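Chromosome-partitioning protein Spo0J (Thermus thermophilus HB27, PDB 1VZ0) binds the plasmid centromere-like site parS, probably takes part in chromosome partitioning, and stimulates the ATPase activity of its partner Soj about tenfold. Local coordinates at residues C[119-125]-C[165-169]; C[62-67]-C[93-99]. All coordinates share one frame; numbering follows the deposited sequence.

Contact 1: C[119-125]-C[165-169]; sequences SPVEEAR and LEALE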
ATOM      1  N   SER C 119       4.489  -3.672   0.004  1.00 32.33           N
ATOM      2  CA  SER C 119       4.737  -4.416  -1.232  1.00 32.43           C
ATOM      3  C   SER C 119       6.175  -4.887  -1.000  1.00 31.26           C
ATOM      4  O   SER C 119       6.889  -4.296  -0.189  1.00 31.16           O
ATOM      5  CB  SER C 119       4.693  -3.504  -2.456  1.00 32.19           C
ATOM      6  OG  SER C 119       5.860  -2.711  -2.550  1.00 35.04           O
ATOM      7  N   PRO C 120       6.621  -5.951  -1.682  1.00 30.41           N
ATOM      8  CA  PRO C 120       8.004  -6.341  -1.407  1.00 26.71           C
ATOM      9  C   PRO C 120       9.048  -5.290  -1.792  1.00 26.08           C
ATOM     10  O   PRO C 120      10.162  -5.304  -1.271  1.00 27.82           O
ATOM     11  CB  PRO C 120       8.154  -7.660  -2.169  1.00 29.42           C
ATOM     12  CG  PRO C 120       7.123  -7.568  -3.252  1.00 30.55           C
ATOM     13  CD  PRO C 120       5.957  -6.926  -2.565  1.00 29.84           C
ATOM     14  N   VAL C 121       8.692  -4.366  -2.679  1.00 24.77           N
ATOM     15  CA  VAL C 121       9.641  -3.327  -3.085  1.00 23.49           C
ATOM     16  C   VAL C 121       9.796  -2.302  -1.958  1.00 25.23           C
ATOM     17  O   VAL C 121      10.907  -1.885  -1.621  1.00 21.13           O
ATOM     18  CB  VAL C 121       9.181  -2.601  -4.373  1.00 19.99           C
ATOM     19  CG1 VAL C 121      10.192  -1.533  -4.760  1.00 18.43           C
ATOM     20  CG2 VAL C 121       9.026  -3.600  -5.505  1.00 19.82           C
ATOM     21  N   GLU C 122       8.673  -1.902  -1.375  1.00 24.35           N
ATOM     22  CA  GLU C 122       8.697  -0.947  -0.279  1.00 26.82           C
ATOM     23  C   GLU C 122       9.400  -1.591   0.900  1.00 25.96           C
ATOM     24  O   GLU C 122      10.106  -0.926   1.656  1.00 27.97           O
ATOM     25  CB  GLU C 122       7.283  -0.570   0.137  1.00 34.63           C
ATOM     26  CG  GLU C 122       6.464   0.070  -0.954  1.00 46.93           C
ATOM     27  CD  GLU C 122       5.102   0.481  -0.448  1.00 56.84           C
ATOM     28  OE1 GLU C 122       5.018   1.505   0.265  1.00 62.96           O
ATOM     29  OE2 GLU C 122       4.118  -0.229  -0.746  1.00 62.23           O
ATOM     30  N   GLU C 123       9.194  -2.893   1.051  1.00 20.61           N
ATOM     31  CA  GLU C 123       9.826  -3.621   2.128  1.00 26.90           C
ATOM     32  C   GLU C 123      11.336  -3.451   1.992  1.00 27.61           C
ATOM     33  O   GLU C 123      12.017  -3.130   2.958  1.00 24.79           O
ATOM     34  CB  GLU C 123       9.468  -5.100   2.054  1.00 27.58           C
ATOM     35  CG  GLU C 123      10.001  -5.910   3.213  1.00 35.18           C
ATOM     36  CD  GLU C 123       9.855  -7.409   2.996  1.00 39.96           C
ATOM     37  OE1 GLU C 123      10.316  -8.180   3.863  1.00 39.70           O
ATOM     38  OE2 GLU C 123       9.283  -7.815   1.957  1.00 42.78           O
ATOM     39  N   ALA C 124      11.843  -3.668   0.779  1.00 24.97           N
ATOM     40  CA  ALA C 124      13.267  -3.543   0.508  1.00 23.32           C
ATOM     41  C   ALA C 124      13.779  -2.119   0.743  1.00 23.68           C
ATOM     42  O   ALA C 124      14.836  -1.939   1.331  1.00 22.85           O
ATOM     43  CB  ALA C 124      13.571  -3.984  -0.924  1.00 18.80           C
ATOM     44  N   ARG C 125      13.033  -1.111   0.295  1.00 21.65           N
ATOM     45  CA  ARG C 125      13.464   0.274   0.484  1.00 23.49           C
ATOM     46  C   ARG C 125      13.560   0.613   1.969  1.00 24.49           C
ATOM     47  O   ARG C 125      14.441   1.377   2.388  1.00 21.98           O
ATOM     48  CB  ARG C 125      12.506   1.255  -0.211  1.00 20.70           C
ATOM     49  CG  ARG C 125      12.452   1.125  -1.724  1.00 23.20           C
ATOM     50  CD  ARG C 125      11.519   2.169  -2.335  1.00 23.64           C
ATOM     51  NE  ARG C 125      11.285   1.908  -3.751  1.00 26.65           N
ATOM     52  CZ  ARG C 125      12.199   2.048  -4.706  1.00 28.77           C
ATOM     53  NH1 ARG C 125      11.883   1.773  -5.964  1.00 29.76           N
ATOM     54  NH2 ARG C 125      13.421   2.476  -4.412  1.00 30.09           N
ATOM     55  N   LEU C 165      10.695  -3.094 -11.116  1.00 20.54           N
ATOM     56  CA  LEU C 165      10.135  -2.906  -9.781  1.00 19.42           C
ATOM     57  C   LEU C 165       8.676  -2.427  -9.857  1.00 20.34           C
ATOM     58  O   LEU C 165       7.861  -2.789  -9.010  1.00 21.03           O
ATOM     59  CB  LEU C 165      10.978  -1.913  -8.968  1.00 13.18           C
ATOM     60  CG  LEU C 165      12.410  -2.326  -8.592  1.00 14.57           C
ATOM     61  CD1 LEU C 165      13.079  -1.197  -7.821  1.00 10.13           C
ATOM     62  CD2 LEU C 165      12.404  -3.590  -7.747  1.00  9.36           C
ATOM     63  N   GLU C 166       8.350  -1.626 -10.872  1.00 21.28           N
ATOM     64  CA  GLU C 166       6.983  -1.134 -11.060  1.00 24.24           C
ATOM     65  C   GLU C 166       6.044  -2.281 -11.415  1.00 22.97           C
ATOM     66  O   GLU C 166       4.909  -2.347 -10.927  1.00 21.62           O
ATOM     67  CB  GLU C 166       6.924  -0.085 -12.180  1.00 22.80           C
ATOM     68  CG  GLU C 166       7.264   1.301 -11.718  1.00 30.81           C
ATOM     69  CD  GLU C 166       6.266   1.820 -10.700  1.00 32.30           C
ATOM     70  OE1 GLU C 166       6.696   2.415  -9.695  1.00 32.56           O
ATOM     71  OE2 GLU C 166       5.052   1.640 -10.910  1.00 38.67           O
ATOM     72  N   ALA C 167       6.523  -3.174 -12.272  1.00 20.33           N
ATOM     73  CA  ALA C 167       5.733  -4.313 -12.706  1.00 20.88           C
ATOM     74  C   ALA C 167       5.439  -5.212 -11.506  1.00 26.22           C
ATOM     75  O   ALA C 167       4.388  -5.861 -11.430  1.00 26.06           O
ATOM     76  CB  ALA C 167       6.481  -5.079 -13.773  1.00 20.60           C
ATOM     77  N   LEU C 168       6.373  -5.228 -10.562  1.00 22.67           N
ATOM     78  CA  LEU C 168       6.225  -6.036  -9.365  1.00 22.53           C
ATOM     79  C   LEU C 168       5.147  -5.407  -8.492  1.00 21.45           C
ATOM     80  O   LEU C 168       4.257  -6.090  -7.996  1.00 16.74           O
ATOM     81  CB  LEU C 168       7.541  -6.087  -8.590  1.00 19.97           C
ATOM     82  CG  LEU C 168       7.806  -7.379  -7.812  1.00 30.22           C
ATOM     83  CD1 LEU C 168       8.990  -7.166  -6.898  1.00 27.80           C
ATOM     84  CD2 LEU C 168       6.589  -7.794  -7.008  1.00 29.34           C
ATOM     85  N   GLU C 169       5.240  -4.099  -8.297  1.00 20.94           N
ATOM     86  CA  GLU C 169       4.253  -3.389  -7.502  1.00 24.95           C
ATOM     87  C   GLU C 169       2.848  -3.469  -8.127  1.00 23.96           C
ATOM     88  O   GLU C 169       1.853  -3.527  -7.410  1.00 22.89           O
ATOM     89  CB  GLU C 169       4.669  -1.927  -7.342  1.00 27.07           C
ATOM     90  CG  GLU C 169       6.098  -1.776  -6.874  1.00 35.29           C
ATOM     91  CD  GLU C 169       6.229  -0.825  -5.714  1.00 36.41           C
ATOM     92  OE1 GLU C 169       5.701  -1.142  -4.632  1.00 38.43           O
ATOM     93  OE2 GLU C 169       6.859   0.236  -5.886  1.00 42.26           O
TER
HETATM   94  O   HOH W   1       9.469   1.278  -6.916  1.00 37.79           O
HETATM   95  O   HOH W   2       8.646   1.310  -3.271  1.00 56.36           O

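Contact 2: C[62-67]-C[93-99]; sequences PLLVRP and PAVVKDL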
ATOM      1  N   PRO C  62      -3.456   4.293  22.363  1.00 51.30           N
ATOM      2  CA  PRO C  62      -2.568   5.442  22.546  1.00 48.59           C
ATOM      3  C   PRO C  62      -1.803   5.877  21.307  1.00 44.98           C
ATOM      4  O   PRO C  62      -1.466   5.060  20.455  1.00 46.51           O
ATOM      5  CB  PRO C  62      -1.617   4.967  23.639  1.00 49.76           C
ATOM      6  CG  PRO C  62      -2.430   3.991  24.406  1.00 51.69           C
ATOM      7  CD  PRO C  62      -3.123   3.224  23.319  1.00 50.38           C
ATOM      8  N   LEU C  63      -1.554   7.177  21.211  1.00 43.50           N
ATOM      9  CA  LEU C  63      -0.761   7.729  20.126  1.00 41.96           C
ATOM     10  C   LEU C  63       0.645   7.662  20.706  1.00 42.64           C
ATOM     11  O   LEU C  63       0.805   7.520  21.915  1.00 45.39           O
ATOM     12  CB  LEU C  63      -1.108   9.193  19.868  1.00 40.59           C
ATOM     13  CG  LEU C  63      -2.487   9.549  19.321  1.00 42.82           C
ATOM     14  CD1 LEU C  63      -2.599  11.064  19.183  1.00 41.42           C
ATOM     15  CD2 LEU C  63      -2.692   8.870  17.977  1.00 47.16           C
ATOM     16  N   LEU C  64       1.663   7.751  19.867  1.00 42.23           N
ATOM     17  CA  LEU C  64       3.021   7.721  20.376  1.00 39.88           C
ATOM     18  C   LEU C  64       3.612   9.074  20.023  1.00 39.10           C
ATOM     19  O   LEU C  64       3.634   9.464  18.854  1.00 38.05           O
ATOM     20  CB  LEU C  64       3.819   6.592  19.723  1.00 44.17           C
ATOM     21  CG  LEU C  64       5.072   6.125  20.477  1.00 50.68           C
ATOM     22  CD1 LEU C  64       5.752   5.023  19.688  1.00 51.22           C
ATOM     23  CD2 LEU C  64       6.032   7.283  20.687  1.00 52.95           C
ATOM     24  N   VAL C  65       4.084   9.794  21.034  1.00 36.81           N
ATOM     25  CA  VAL C  65       4.647  11.117  20.807  1.00 34.44           C
ATOM     26  C   VAL C  65       5.985  11.338  21.500  1.00 36.07           C
ATOM     27  O   VAL C  65       6.424  10.529  22.323  1.00 33.45           O
ATOM     28  CB  VAL C  65       3.675  12.202  21.298  1.00 33.87           C
ATOM     29  CG1 VAL C  65       2.314  11.999  20.656  1.00 30.93           C
ATOM     30  CG2 VAL C  65       3.546  12.144  22.816  1.00 28.75           C
ATOM     31  N   ARG C  66       6.636  12.437  21.143  1.00 36.83           N
ATOM     32  CA  ARG C  66       7.900  12.809  21.760  1.00 41.28           C
ATOM     33  C   ARG C  66       7.819  14.294  22.090  1.00 45.26           C
ATOM     34  O   ARG C  66       7.089  15.047  21.436  1.00 43.06           O
ATOM     35  CB  ARG C  66       9.085  12.544  20.824  1.00 36.79           C
ATOM     36  CG  ARG C  66       9.198  13.482  19.630  1.00 30.69           C
ATOM     37  CD  ARG C  66      10.547  13.283  18.944  1.00 29.00           C
ATOM     38  NE  ARG C  66      10.760  14.217  17.846  1.00 30.29           N
ATOM     39  CZ  ARG C  66      11.955  14.510  17.343  1.00 34.49           C
ATOM     40  NH1 ARG C  66      12.061  15.374  16.343  1.00 29.57           N
ATOM     41  NH2 ARG C  66      13.051  13.945  17.850  1.00 32.74           N
ATOM     42  N   PRO C  67       8.550  14.732  23.124  1.00 48.09           N
ATOM     43  CA  PRO C  67       8.547  16.141  23.528  1.00 51.57           C
ATOM     44  C   PRO C  67       9.130  17.059  22.455  1.00 55.23           C
ATOM     45  O   PRO C  67      10.153  16.744  21.844  1.00 54.53           O
ATOM     46  CB  PRO C  67       9.395  16.134  24.798  1.00 52.27           C
ATOM     47  CG  PRO C  67       9.156  14.764  25.361  1.00 52.03           C
ATOM     48  CD  PRO C  67       9.245  13.903  24.123  1.00 51.84           C
ATOM     49  N   PRO C  93      -5.406  10.333  24.588  1.00 48.10           N
ATOM     50  CA  PRO C  93      -4.440   9.596  25.402  1.00 48.55           C
ATOM     51  C   PRO C  93      -3.149   9.427  24.612  1.00 51.49           C
ATOM     52  O   PRO C  93      -3.179   9.170  23.406  1.00 51.68           O
ATOM     53  CB  PRO C  93      -5.145   8.271  25.645  1.00 46.38           C
ATOM     54  CG  PRO C  93      -5.884   8.069  24.369  1.00 44.09           C
ATOM     55  CD  PRO C  93      -6.475   9.437  24.113  1.00 47.39           C
ATOM     56  N   ALA C  94      -2.015   9.568  25.285  1.00 51.80           N
ATOM     57  CA  ALA C  94      -0.740   9.441  24.602  1.00 50.76           C
ATOM     58  C   ALA C  94       0.367   8.926  25.500  1.00 52.29           C
ATOM     59  O   ALA C  94       0.208   8.799  26.717  1.00 53.25           O
ATOM     60  CB  ALA C  94      -0.338  10.785  24.014  1.00 48.55           C
ATOM     61  N   VAL C  95       1.494   8.619  24.874  1.00 52.06           N
ATOM     62  CA  VAL C  95       2.666   8.146  25.585  1.00 53.20           C
ATOM     63  C   VAL C  95       3.840   8.994  25.143  1.00 53.52           C
ATOM     64  O   VAL C  95       4.218   8.969  23.974  1.00 54.26           O
ATOM     65  CB  VAL C  95       2.969   6.688  25.261  1.00 52.11           C
ATOM     66  CG1 VAL C  95       4.288   6.286  25.904  1.00 52.17           C
ATOM     67  CG2 VAL C  95       1.840   5.807  25.763  1.00 53.11           C
ATOM     68  N   VAL C  96       4.407   9.749  26.078  1.00 54.07           N
ATOM     69  CA  VAL C  96       5.538  10.616  25.777  1.00 51.65           C
ATOM     70  C   VAL C  96       6.850   9.857  25.968  1.00 51.26           C
ATOM     71  O   VAL C  96       7.062   9.227  26.999  1.00 51.79           O
ATOM     72  CB  VAL C  96       5.522  11.870  26.689  1.00 50.22           C
ATOM     73  CG1 VAL C  96       6.617  12.839  26.273  1.00 50.25           C
ATOM     74  CG2 VAL C  96       4.159  12.546  26.614  1.00 47.34           C
ATOM     75  N   LYS C  97       7.712   9.895  24.957  1.00 50.88           N
ATOM     76  CA  LYS C  97       9.014   9.232  25.021  1.00 50.32           C
ATOM     77  C   LYS C  97      10.087  10.121  24.412  1.00 49.70           C
ATOM     78  O   LYS C  97       9.897  10.664  23.326  1.00 49.33           O
ATOM     79  CB  LYS C  97       8.988   7.901  24.273  1.00 50.03           C
ATOM     80  CG  LYS C  97       8.344   6.768  25.036  1.00 52.66           C
ATOM     81  CD  LYS C  97       8.654   5.440  24.375  1.00 52.78           C
ATOM     82  CE  LYS C  97       8.177   4.278  25.226  1.00 56.14           C
ATOM     83  NZ  LYS C  97       8.567   2.965  24.639  1.00 60.06           N
ATOM     84  N   ASP C  98      11.208  10.278  25.116  1.00 49.12           N
ATOM     85  CA  ASP C  98      12.310  11.097  24.623  1.00 49.74           C
ATOM     86  C   ASP C  98      13.007  10.328  23.521  1.00 47.58           C
ATOM     87  O   ASP C  98      13.665   9.323  23.780  1.00 46.63           O
ATOM     88  CB  ASP C  98      13.312  11.405  25.740  1.00 55.89           C
ATOM     89  CG  ASP C  98      12.787  12.415  26.734  1.00 63.12           C
ATOM     90  OD1 ASP C  98      13.532  12.754  27.680  1.00 70.26           O
ATOM     91  OD2 ASP C  98      11.637  12.873  26.569  1.00 69.90           O
ATOM     92  N   LEU C  99      12.861  10.806  22.290  1.00 44.69           N
ATOM     93  CA  LEU C  99      13.453  10.153  21.134  1.00 39.07           C
ATOM     94  C   LEU C  99      14.236  11.134  20.280  1.00 40.04           C
ATOM     95  O   LEU C  99      13.763  12.242  20.003  1.00 41.13           O
ATOM     96  CB  LEU C  99      12.351   9.528  20.277  1.00 41.07           C
ATOM     97  CG  LEU C  99      11.390   8.526  20.917  1.00 40.07           C
ATOM     98  CD1 LEU C  99      10.248   8.223  19.953  1.00 39.27           C
ATOM     99  CD2 LEU C  99      12.135   7.256  21.273  1.00 36.29           C
TER

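Contact 1: C[119-125]-C[165-169]
Leu165 faces Val121 and Arg125 with its two methyls: CD2 lies 4.1 Å from Val121 CG2, and CD1 meets Arg125 NH1, the two side chains approaching from opposite directions. One turn on, Leu168 continues the apolar patch, CD1 on Val121 CG2 and CD2 against the ring at Pro120 CG, each at 3.8 Å. Glu169 bends at CG (chi2 -131°) and passes at about a right angle across Val121, whose CB sits 3.7 Å from Glu169 CD. The carboxylate thereby reaches Ser119, whose OG donates to Glu169 OE1 at 2.6 Å, on the anti side and 33° out of the carboxylate plane. Ser119 is the N-cap residue of helix 120-132, and the same OG accepts a nearly straight bond from Glu122 N and a weak one from Val121 N. Two waters at the guanidinium edge link Glu169 OE2 to Arg125, one on NH1 and one on NE, the latter's bond to OE2 being weak. With an alanine here instead of Glu169, the Ser119 hydroxyl is likely to lose its acceptor and both waters their carboxylate mate. Arg39 of the second subunit pairs with Glu122 alongside. Within the helix-turn-helix domain, the start of helix 120-132 thus meets the end of helix 162-169, 124° between their local N-to-C directions.

Contact 2: C[62-67]-C[93-99]
Two parallel neighbours of the mixed sheet in the ParB N-terminal domain, strands 63-68 and 91-96, join here, with Leu63 beside Ala94, Leu64 beside Val95 and Val65 beside Val96. The ladder begins with a long, weak bond from Leu63 N to Pro93 O; Val95 N then donates to Leu63 O, Val65 N to Val95 O at 3.1 Å, and Lys97 N to Val65 O at 3.0 Å.

Ala94, Val65 and Val96 share one face of the sheet. Val65 CG2, held between its backbone N and carbonyl carbon (chi1 -54° for CG1), lies 3.9 Å from Val96 CG2, the two side chains crossing at a slant, and 4.3 Å from Ala94 CB. On the other face Val95 CG2 packs on Pro62 CB. At the far end the Pro67 ring lies against Val96 CG1 and also meets Asp98 OD2.

Beyond the end of strand 91-96, the chain at Leu99 is reached by Arg66, whose extended side chain brings NH2 to donate to Leu99 O at 2.8 Å; that oxygen lies only 4° out of the guanidinium plane. Glu73 on NE and Asp101 on NH2 add salt bridges, and together these bonds fix the rotation of the planar end. Leu99 CD1 makes a loose apolar contact with Leu64 CD2.

An antiparallel strand of the second subunit continues the sheet beyond Pro93 and Ala94. Within this chain strand 91-96 is outermost, and with helix 78-86 lying between strands 71-76 and 91-96 in sequence, the pairing is that of a small mixed alpha/beta sheet with strand order 2-1-3.

Contact 2 belongs to the ParB N-terminal domain and contact 1 to the helix-turn-helix domain; along the chain they follow in series, with helix 101-114 between them. Their centres are about 31 Å apart and their nearest atoms about 19 Å, so neither touches the other. What they share is the second subunit, which lies against both: it extends the sheet at 62-67/93-99 by a strand, and it brings salt-bridging arginines to Glu122 and Glu166 at 119-125/165-169. Bound ions lie near each, a cobalt ion about 6 Å from the Pro120 side chain in contact 1 and a magnesium ion about 5 Å from that of Leu99 in contact 2.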